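Local coordinates for glycoside hydrolase family protein (Novosphingobium sp. PP1Y, PDB 6Q2F) that probably removes alpha-L-rhamnose units from rhamnosides as a glycoside hydrolase of the alpha-L-rhamnosidase type, at residues 643-648 against 665-670; 579-584 against 672-677; 659-664 against 715-720. One frame throughout, in Å; residues are numbered along the deposited sequence.

Contact 1. Residues 643-648 against 665-670. With NA (sodium ion), chain B.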
loop_
_atom_site.group_PDB
_atom_site.type_symbol
_atom_site.label_atom_id
_atom_site.label_comp_id
_atom_site.label_asym_id
_atom_site.label_seq_id
_atom_site.Cartn_x
_atom_site.Cartn_y
_atom_site.Cartn_z
ATOM N N ALA A 643 -6.551 2.194 -7.301
ATOM C CA ALA A 643 -5.671 2.830 -6.340
ATOM C C ALA A 643 -6.383 3.974 -5.643
ATOM O O ALA A 643 -7.069 4.781 -6.272
ATOM C CB ALA A 643 -4.386 3.328 -7.002
ATOM N N GLU A 644 -6.231 3.992 -4.330
ATOM C CA GLU A 644 -6.512 5.143 -3.489
ATOM C C GLU A 644 -5.585 6.281 -3.913
ATOM O O GLU A 644 -4.391 6.269 -3.603
ATOM C CB GLU A 644 -6.345 4.722 -2.024
ATOM C CG GLU A 644 -6.420 5.792 -0.996
ATOM C CD GLU A 644 -6.030 5.231 0.362
ATOM O OE1 GLU A 644 -6.092 3.991 0.511
ATOM O OE2 GLU A 644 -5.617 6.014 1.235
ATOM N N SER A 645 -6.119 7.261 -4.637
ATOM C CA SER A 645 -5.314 8.131 -5.496
ATOM C C SER A 645 -5.217 9.542 -4.931
ATOM O O SER A 645 -6.235 10.207 -4.728
ATOM C CB SER A 645 -5.879 8.185 -6.923
ATOM O OG SER A 645 -5.937 6.914 -7.522
HETATM N N MSE A 646 -3.984 9.995 -4.720
HETATM C CA MSE A 646 -3.651 11.409 -4.577
HETATM C C MSE A 646 -3.980 11.953 -3.224
HETATM O O MSE A 646 -4.318 13.143 -3.067
HETATM C CB MSE A 646 -4.339 12.247 -5.659
HETATM C CG MSE A 646 -3.781 11.917 -7.008
HETATM SE SE MSE A 646 -4.491 12.966 -8.476
HETATM C CE MSE A 646 -6.049 12.095 -8.548
ATOM N N THR A 647 -3.855 11.084 -2.235
ATOM C CA THR A 647 -3.908 11.545 -0.861
ATOM C C THR A 647 -2.855 12.622 -0.663
ATOM O O THR A 647 -1.732 12.514 -1.169
ATOM C CB THR A 647 -3.676 10.391 0.107
ATOM O OG1 THR A 647 -4.644 9.370 -0.145
ATOM C CG2 THR A 647 -3.813 10.901 1.534
ATOM N N ALA A 648 -3.234 13.679 0.048
ATOM C CA ALA A 648 -2.362 14.812 0.291
ATOM C C ALA A 648 -2.448 15.199 1.755
ATOM O O ALA A 648 -3.508 15.112 2.377
ATOM C CB ALA A 648 -2.742 16.006 -0.587
ATOM N N ASP A 665 -0.633 10.071 -13.782
ATOM C CA ASP A 665 0.188 9.453 -14.818
ATOM C C ASP A 665 1.140 8.431 -14.208
ATOM O O ASP A 665 1.382 7.370 -14.791
ATOM C CB ASP A 665 0.947 10.533 -15.608
ATOM C CG ASP A 665 0.013 11.427 -16.444
ATOM O OD1 ASP A 665 -1.190 11.110 -16.586
ATOM O OD2 ASP A 665 0.476 12.458 -16.975
ATOM N N LEU A 666 1.657 8.707 -13.013
ATOM C CA LEU A 666 2.508 7.731 -12.348
ATOM C C LEU A 666 1.710 6.487 -11.956
ATOM O O LEU A 666 2.188 5.362 -12.117
ATOM C CB LEU A 666 3.180 8.377 -11.133
ATOM C CG LEU A 666 3.980 7.383 -10.280
ATOM C CD1 LEU A 666 5.172 6.791 -11.097
ATOM C CD2 LEU A 666 4.480 8.037 -8.988
ATOM N N GLU A 667 0.478 6.667 -11.467
ATOM C CA GLU A 667 -0.374 5.515 -11.190
ATOM C C GLU A 667 -0.653 4.728 -12.463
ATOM O O GLU A 667 -0.607 3.488 -12.472
ATOM C CB GLU A 667 -1.687 5.976 -10.577
ATOM C CG GLU A 667 -1.538 6.615 -9.216
ATOM C CD GLU A 667 -2.867 7.087 -8.690
ATOM O OE1 GLU A 667 -3.887 6.428 -8.974
ATOM O OE2 GLU A 667 -2.882 8.123 -8.007
ATOM N N PHE A 668 -0.968 5.441 -13.546
ATOM C CA PHE A 668 -1.265 4.783 -14.811
ATOM C C PHE A 668 -0.078 3.943 -15.291
ATOM O O PHE A 668 -0.241 2.768 -15.630
ATOM C CB PHE A 668 -1.653 5.831 -15.847
ATOM C CG PHE A 668 -3.062 6.361 -15.679
ATOM C CD1 PHE A 668 -4.089 5.521 -15.277
ATOM C CD2 PHE A 668 -3.357 7.687 -15.945
ATOM C CE1 PHE A 668 -5.377 5.983 -15.144
ATOM C CE2 PHE A 668 -4.649 8.174 -15.790
ATOM C CZ PHE A 668 -5.662 7.315 -15.396
ATOM N N VAL A 669 1.129 4.523 -15.305
ATOM C CA VAL A 669 2.271 3.814 -15.881
ATOM C C VAL A 669 2.759 2.692 -14.960
ATOM O O VAL A 669 3.483 1.799 -15.408
ATOM C CB VAL A 669 3.398 4.810 -16.215
ATOM C CG1 VAL A 669 4.238 5.146 -14.971
ATOM C CG2 VAL A 669 4.265 4.270 -17.360
ATOM N N THR A 670 2.319 2.667 -13.689
ATOM C CA THR A 670 2.645 1.555 -12.807
ATOM C C THR A 670 1.654 0.404 -12.921
ATOM O O THR A 670 1.945 -0.694 -12.434
ATOM C CB THR A 670 2.721 2.042 -11.364
ATOM O OG1 THR A 670 3.546 3.210 -11.318
ATOM C CG2 THR A 670 3.354 0.957 -10.435
HETATM NA NA NA B . -5.176 2.603 2.479
#
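The flat carboxylate of Glu-667 turns both oxygens to Ser-645, whose CB and OG lie close to its plane, while Ala-643 CB stands off to one side of that plane and selenomethionine Met-646 CG is displaced to the other. Ser-645 OG comes within 2.6 Å of Glu-667 OE1 and also lies 2.7 Å from Ala-643 O, two acceptors that compete for one hydroxyl proton. OG is turned beside its own backbone N (chi1 -59°), which brings it within reach of both. Ser-645 CB lies beside the other oxygen, 3.2 Å from Glu-667 OE2. The Glu-667 chain, extended beyond CG (chi2 178°), reaches out to meet Ser-645 between strand and helix axes 9.8 Å apart at closest approach and nearly antiparallel. Replacing Glu-667 by an alanine takes away the carboxylate, and Ser-645 OG would probably be left with Ala-643 O alone of its two acceptors here, with a gap opening between helix and strand. On the strand's other face Glu-644 OE1 binds sodium at 2.6 Å. Strand 642-649 and helix 657-670 begin a beta-alpha-beta unit completed by strand 674-677; the strand lies between 604-610 and 674-677, and Phe-668, farther along the helix, packs on helix 712-726.

Contact 2. Residues 579-584 against 672-677. With NA (sodium ion), chain B.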
loop_
_atom_site.group_PDB
_atom_site.type_symbol
_atom_site.label_atom_id
_atom_site.label_comp_id
_atom_site.label_asym_id
_atom_site.label_seq_id
_atom_site.Cartn_x
_atom_site.Cartn_y
_atom_site.Cartn_z
ATOM N N LYS A 579 -18.949 -7.137 -5.252
ATOM C CA LYS A 579 -17.536 -7.210 -5.608
ATOM C C LYS A 579 -16.685 -6.697 -4.454
ATOM O O LYS A 579 -17.165 -6.000 -3.560
ATOM C CB LYS A 579 -17.246 -6.396 -6.869
ATOM C CG LYS A 579 -18.076 -6.764 -8.066
ATOM C CD LYS A 579 -17.786 -5.833 -9.244
ATOM C CE LYS A 579 -18.878 -5.916 -10.315
ATOM N NZ LYS A 579 -20.121 -5.154 -9.936
ATOM N N VAL A 580 -15.406 -7.056 -4.479
ATOM C CA VAL A 580 -14.454 -6.642 -3.444
ATOM C C VAL A 580 -13.344 -5.824 -4.087
ATOM O O VAL A 580 -12.639 -6.322 -4.978
ATOM C CB VAL A 580 -13.867 -7.842 -2.696
ATOM C CG1 VAL A 580 -12.923 -7.374 -1.580
ATOM C CG2 VAL A 580 -14.980 -8.652 -2.143
ATOM N N TYR A 581 -13.217 -4.568 -3.656
ATOM C CA TYR A 581 -11.990 -3.791 -3.800
ATOM C C TYR A 581 -11.060 -4.155 -2.648
ATOM O O TYR A 581 -11.448 -4.046 -1.479
ATOM C CB TYR A 581 -12.279 -2.297 -3.758
ATOM C CG TYR A 581 -12.953 -1.734 -4.971
ATOM C CD1 TYR A 581 -14.319 -1.832 -5.136
ATOM C CD2 TYR A 581 -12.213 -1.056 -5.940
ATOM C CE1 TYR A 581 -14.928 -1.309 -6.252
ATOM C CE2 TYR A 581 -12.804 -0.509 -7.030
ATOM C CZ TYR A 581 -14.156 -0.630 -7.196
ATOM O OH TYR A 581 -14.729 -0.094 -8.313
ATOM N N GLY A 582 -9.834 -4.561 -2.958
ATOM C CA GLY A 582 -9.001 -5.116 -1.902
ATOM C C GLY A 582 -7.610 -4.514 -1.848
ATOM O O GLY A 582 -6.775 -4.767 -2.720
ATOM N N GLU A 583 -7.359 -3.723 -0.810
ATOM C CA GLU A 583 -6.016 -3.252 -0.535
ATOM C C GLU A 583 -5.314 -4.293 0.317
ATOM O O GLU A 583 -5.913 -5.274 0.754
ATOM C CB GLU A 583 -6.041 -1.893 0.174
ATOM C CG GLU A 583 -6.594 -0.772 -0.640
ATOM C CD GLU A 583 -6.360 0.608 0.006
ATOM O OE1 GLU A 583 -5.860 0.674 1.151
ATOM O OE2 GLU A 583 -6.680 1.614 -0.648
ATOM N N ALA A 584 -4.036 -4.070 0.577
ATOM C CA ALA A 584 -3.274 -4.999 1.392
ATOM C C ALA A 584 -2.475 -4.278 2.465
ATOM O O ALA A 584 -3.050 -3.617 3.330
ATOM C CB ALA A 584 -2.369 -5.861 0.500
ATOM N N VAL A 672 -2.076 0.985 -12.580
ATOM C CA VAL A 672 -3.419 1.357 -12.162
ATOM C C VAL A 672 -4.259 1.697 -13.384
ATOM O O VAL A 672 -3.796 2.375 -14.316
ATOM C CB VAL A 672 -3.354 2.539 -11.186
ATOM C CG1 VAL A 672 -4.768 3.035 -10.846
ATOM C CG2 VAL A 672 -2.579 2.124 -9.933
ATOM N N ASN A 673 -5.505 1.210 -13.400
ATOM C CA ASN A 673 -6.443 1.624 -14.437
ATOM C C ASN A 673 -7.837 1.896 -13.881
ATOM O O ASN A 673 -8.794 1.956 -14.655
ATOM C CB ASN A 673 -6.500 0.560 -15.564
ATOM C CG ASN A 673 -6.847 -0.818 -15.045
ATOM O OD1 ASN A 673 -7.519 -0.965 -14.023
ATOM N ND2 ASN A 673 -6.407 -1.842 -15.759
ATOM N N ARG A 674 -7.993 2.008 -12.567
ATOM C CA ARG A 674 -9.233 2.511 -11.968
ATOM C C ARG A 674 -8.859 3.373 -10.777
ATOM O O ARG A 674 -8.804 2.892 -9.635
ATOM C CB ARG A 674 -10.172 1.382 -11.535
ATOM C CG ARG A 674 -11.377 1.897 -10.748
ATOM C CD ARG A 674 -12.487 0.894 -10.664
ATOM N NE ARG A 674 -13.105 0.644 -11.964
ATOM C CZ ARG A 674 -14.077 -0.239 -12.167
ATOM N NH1 ARG A 674 -14.547 -0.961 -11.153
ATOM N NH2 ARG A 674 -14.574 -0.402 -13.380
ATOM N N PRO A 675 -8.539 4.642 -11.004
ATOM C CA PRO A 675 -8.242 5.515 -9.870
ATOM C C PRO A 675 -9.474 5.660 -8.987
ATOM O O PRO A 675 -10.611 5.715 -9.468
ATOM C CB PRO A 675 -7.840 6.836 -10.535
ATOM C CG PRO A 675 -7.301 6.396 -11.925
ATOM C CD PRO A 675 -8.273 5.301 -12.298
ATOM N N VAL A 676 -9.248 5.663 -7.681
ATOM C CA VAL A 676 -10.280 5.961 -6.703
ATOM C C VAL A 676 -9.763 7.179 -5.945
ATOM O O VAL A 676 -8.847 7.067 -5.119
ATOM C CB VAL A 676 -10.576 4.774 -5.772
ATOM C CG1 VAL A 676 -11.788 5.100 -4.869
ATOM C CG2 VAL A 676 -10.847 3.503 -6.610
ATOM N N ILE A 677 -10.266 8.338 -6.291
ATOM C CA ILE A 677 -9.746 9.549 -5.725
ATOM C C ILE A 677 -10.018 9.777 -4.274
ATOM O O ILE A 677 -11.111 9.759 -3.855
ATOM C CB ILE A 677 -10.175 10.772 -6.540
ATOM C CG1 ILE A 677 -9.754 10.605 -7.977
ATOM C CG2 ILE A 677 -9.587 12.034 -5.964
ATOM C CD1 ILE A 677 -10.631 11.300 -8.963
HETATM NA NA NA B . -5.176 2.603 2.479
#
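This is a contact across the interior of a (beta/alpha)8 barrel, between strands 579-582 and 674-677, which are separated in the barrel wall by strands 604-610 and 642-649. With the nearest CA atoms, those of Tyr-581 and Val-676, 10.3 Å apart, side chains alone bridge the distance. Tyr-581 points inward and meets Arg-674 at its hydroxyl: Arg-674 NH1 donates to Tyr-581 OH over 3.0 Å, in a bent bond with an N-H...O angle of 140°. The oxygen lies 25° out of the guanidinium plane, so the donor is not aimed squarely at it. Arg-674 CD sits at the edge of the tyrosine ring, in its plane, 3.9 Å from Tyr-581 CE2. A bend of the arginine chain at chi3 (-67°) carries the guanidinium past this edge to the hydroxyl. Both polar groups have further partners: Tyr-581 OH is also hydrogen-bonded to Glu-127 OE2, and Arg-674 NH2 to the carbonyl O of Ser-52. The phenol is thus held between an arginine and a carboxylate, a polar network inside the barrel. Beyond Tyr-581 the chain reaches Glu-583, whose OE1 binds the sodium ion at 2.4 Å together with Asp-503, Ser-504, Glu-586 and Glu-644, toward the C-terminal ends of the strands, the end where barrels of this fold carry their active sites. Val-676, two residues beyond Arg-674, adds a loose apolar touch: its CG2 approaches Tyr-581 CE2 obliquely to 4.5 Å.

Contact 3. Residues 659-664 against 715-720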
loop_
_atom_site.group_PDB
_atom_site.type_symbol
_atom_site.label_atom_id
_atom_site.label_comp_id
_atom_site.label_asym_id
_atom_site.label_seq_id
_atom_site.Cartn_x
_atom_site.Cartn_y
_atom_site.Cartn_z
ATOM N N ASP A 659 -1.740 20.455 -11.259
ATOM C CA ASP A 659 -0.856 19.928 -10.227
ATOM C C ASP A 659 -0.988 18.429 -10.043
ATOM O O ASP A 659 -0.114 17.813 -9.424
ATOM C CB ASP A 659 -1.152 20.586 -8.886
ATOM C CG ASP A 659 -1.073 22.087 -8.958
ATOM O OD1 ASP A 659 0.050 22.580 -9.156
ATOM O OD2 ASP A 659 -2.121 22.744 -8.817
ATOM N N LEU A 660 -2.076 17.834 -10.516
ATOM C CA LEU A 660 -2.329 16.436 -10.228
ATOM C C LEU A 660 -1.905 15.507 -11.347
ATOM O O LEU A 660 -1.790 14.307 -11.111
ATOM C CB LEU A 660 -3.815 16.228 -9.934
ATOM C CG LEU A 660 -4.346 17.081 -8.782
ATOM C CD1 LEU A 660 -5.863 16.911 -8.647
ATOM C CD2 LEU A 660 -3.639 16.695 -7.486
ATOM N N LYS A 661 -1.678 16.024 -12.548
ATOM C CA LYS A 661 -1.517 15.157 -13.712
ATOM C C LYS A 661 -0.372 14.167 -13.519
ATOM O O LYS A 661 -0.525 12.966 -13.776
ATOM C CB LYS A 661 -1.281 16.004 -14.963
ATOM C CG LYS A 661 -1.272 15.237 -16.257
ATOM C CD LYS A 661 -0.742 16.148 -17.365
ATOM C CE LYS A 661 -0.655 15.445 -18.711
ATOM N NZ LYS A 661 0.186 14.191 -18.691
ATOM N N ARG A 662 0.788 14.659 -13.070
ATOM C CA ARG A 662 1.951 13.798 -12.875
ATOM C C ARG A 662 1.681 12.677 -11.872
ATOM O O ARG A 662 2.306 11.613 -11.962
ATOM C CB ARG A 662 3.147 14.633 -12.411
ATOM C CG ARG A 662 2.846 15.502 -11.203
ATOM C CD ARG A 662 3.952 16.531 -10.913
ATOM N NE ARG A 662 4.860 15.946 -9.949
ATOM C CZ ARG A 662 5.014 16.344 -8.695
ATOM N NH1 ARG A 662 4.357 17.394 -8.223
ATOM N NH2 ARG A 662 5.860 15.682 -7.918
ATOM N N PHE A 663 0.770 12.885 -10.901
ATOM C CA PHE A 663 0.484 11.813 -9.939
ATOM C C PHE A 663 -0.307 10.686 -10.608
ATOM O O PHE A 663 0.089 9.520 -10.545
ATOM C CB PHE A 663 -0.265 12.357 -8.711
ATOM C CG PHE A 663 0.447 13.475 -8.012
ATOM C CD1 PHE A 663 1.807 13.383 -7.766
ATOM C CD2 PHE A 663 -0.234 14.617 -7.610
ATOM C CE1 PHE A 663 2.490 14.420 -7.146
ATOM C CE2 PHE A 663 0.439 15.665 -6.980
ATOM C CZ PHE A 663 1.805 15.570 -6.750
ATOM N N ILE A 664 -1.396 11.032 -11.312
ATOM C CA ILE A 664 -2.253 10.033 -11.953
ATOM C C ILE A 664 -1.521 9.344 -13.091
ATOM O O ILE A 664 -1.774 8.173 -13.378
ATOM C CB ILE A 664 -3.567 10.680 -12.439
ATOM C CG1 ILE A 664 -4.706 9.660 -12.392
ATOM C CG2 ILE A 664 -3.431 11.340 -13.820
ATOM C CD1 ILE A 664 -5.202 9.399 -10.962
ATOM N N VAL A 715 -11.671 14.688 -15.331
ATOM C CA VAL A 715 -12.170 13.333 -15.115
ATOM C C VAL A 715 -12.196 12.563 -16.435
ATOM O O VAL A 715 -11.906 11.361 -16.472
ATOM C CB VAL A 715 -13.550 13.380 -14.432
ATOM C CG1 VAL A 715 -14.110 11.974 -14.228
ATOM C CG2 VAL A 715 -13.448 14.116 -13.076
ATOM N N ASP A 716 -12.519 13.249 -17.544
ATOM C CA ASP A 716 -12.493 12.595 -18.851
ATOM C C ASP A 716 -11.085 12.125 -19.195
ATOM O O ASP A 716 -10.897 11.074 -19.813
ATOM C CB ASP A 716 -12.987 13.553 -19.936
ATOM C CG ASP A 716 -14.503 13.659 -20.007
ATOM O OD1 ASP A 716 -15.214 12.747 -19.554
ATOM O OD2 ASP A 716 -14.977 14.657 -20.579
ATOM N N TYR A 717 -10.081 12.916 -18.833
ATOM C CA TYR A 717 -8.700 12.511 -19.057
ATOM C C TYR A 717 -8.391 11.230 -18.306
ATOM O O TYR A 717 -7.765 10.307 -18.855
ATOM C CB TYR A 717 -7.775 13.647 -18.619
ATOM C CG TYR A 717 -6.313 13.288 -18.566
ATOM C CD1 TYR A 717 -5.749 12.717 -17.418
ATOM C CD2 TYR A 717 -5.493 13.518 -19.660
ATOM C CE1 TYR A 717 -4.398 12.411 -17.374
ATOM C CE2 TYR A 717 -4.155 13.219 -19.621
ATOM C CZ TYR A 717 -3.616 12.661 -18.486
ATOM O OH TYR A 717 -2.281 12.388 -18.474
ATOM N N ILE A 718 -8.847 11.145 -17.055
ATOM C CA ILE A 718 -8.647 9.933 -16.270
ATOM C C ILE A 718 -9.455 8.779 -16.843
ATOM O O ILE A 718 -8.960 7.648 -16.944
ATOM C CB ILE A 718 -9.011 10.201 -14.805
ATOM C CG1 ILE A 718 -8.071 11.271 -14.217
ATOM C CG2 ILE A 718 -8.993 8.882 -13.998
ATOM C CD1 ILE A 718 -8.553 11.852 -12.854
ATOM N N ALA A 719 -10.704 9.043 -17.240
ATOM C CA ALA A 719 -11.544 7.983 -17.792
ATOM C C ALA A 719 -11.009 7.479 -19.128
ATOM O O ALA A 719 -11.084 6.281 -19.416
ATOM C CB ALA A 719 -12.978 8.482 -17.960
ATOM N N ARG A 720 -10.490 8.377 -19.974
ATOM C CA ARG A 720 -9.972 7.933 -21.264
ATOM C C ARG A 720 -8.698 7.129 -21.089
ATOM O O ARG A 720 -8.478 6.133 -21.783
ATOM C CB ARG A 720 -9.706 9.120 -22.193
ATOM C CG ARG A 720 -10.956 9.806 -22.625
ATOM C CD ARG A 720 -10.696 10.809 -23.732
ATOM N NE ARG A 720 -11.944 11.397 -24.184
ATOM C CZ ARG A 720 -12.259 12.667 -23.991
ATOM N NH1 ARG A 720 -11.402 13.467 -23.373
ATOM N NH2 ARG A 720 -13.418 13.138 -24.416
#
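Two helices of the outer layer of the (beta/alpha)8 barrel pack side by side here: helix 657-670, which leads into the last barrel strand 674-677, and helix 712-726, which follows that strand in the chain. Their short segments run almost parallel, 13° apart, with axes 11.8 Å from each other, a wide spacing filled by long side chains. Tyr-717 and Ile-664 carry much of the contact. The tyrosine ring, set with CG opposite the backbone N (chi1 170°), extends toward helix 657-670 and receives Ile-664 CG2 at its edge, in plane, 3.8 Å from Tyr-717 CE1. The two side chains slide past each other in opposite directions. Closer to the barrel, Ile-664 CG1 meets Ile-718 CG1 at 4.2 Å, the two isoleucines crossing at about a right angle; Ile-664 also lies on Met-646 of strand 642-649 and on Trp-714. At the hydroxyl end Lys-661 crosses the tyrosine. Its chain stays straight until the last torsion (chi4 -56°), which turns the ammonium so that Lys-661 NZ donates to Tyr-717 OH over 3.1 Å. Just past Lys-661 the helix is kinked, at Arg-662 and Phe-663; Phe-663 N bonds instead to Leu-660 O, 2.9 Å away and three residues back. Asp-665, one turn on, completes the cluster: its OD2 makes a salt bridge to Lys-661 NZ and its OD1 a hydrogen bond to Tyr-717 OH, while Lys-661 NZ also reaches the carbonyl O of Asp-959. With the lysine donating to the phenol oxygen, the tyrosine proton probably points to Asp-665, and the buried ammonium is likely to be balanced chiefly by that carboxylate.

All three contacts are buried, but at different depths. Contact 2 lies inside the barrel, contact 1 joins the barrel wall to its helical layer, and contact 3 ties two helices of that layer together, its centre about 20 Å from the centre of the chain, against about 11 Å for the centres of the other two. Contacts 1 and 3 share helix 657-670, with Met-646 packed against Leu-660 and Ile-664. Contacts 1 and 2 meet in neighbouring strands 642-649 and 674-677 and each supplies one glutamate to the same sodium ion. Polar bonds appear in all: a serine-carboxylate pair in contact 1, arginine to phenol in contact 2, lysine to phenol in contact 3, whose isoleucines add the more apolar packing.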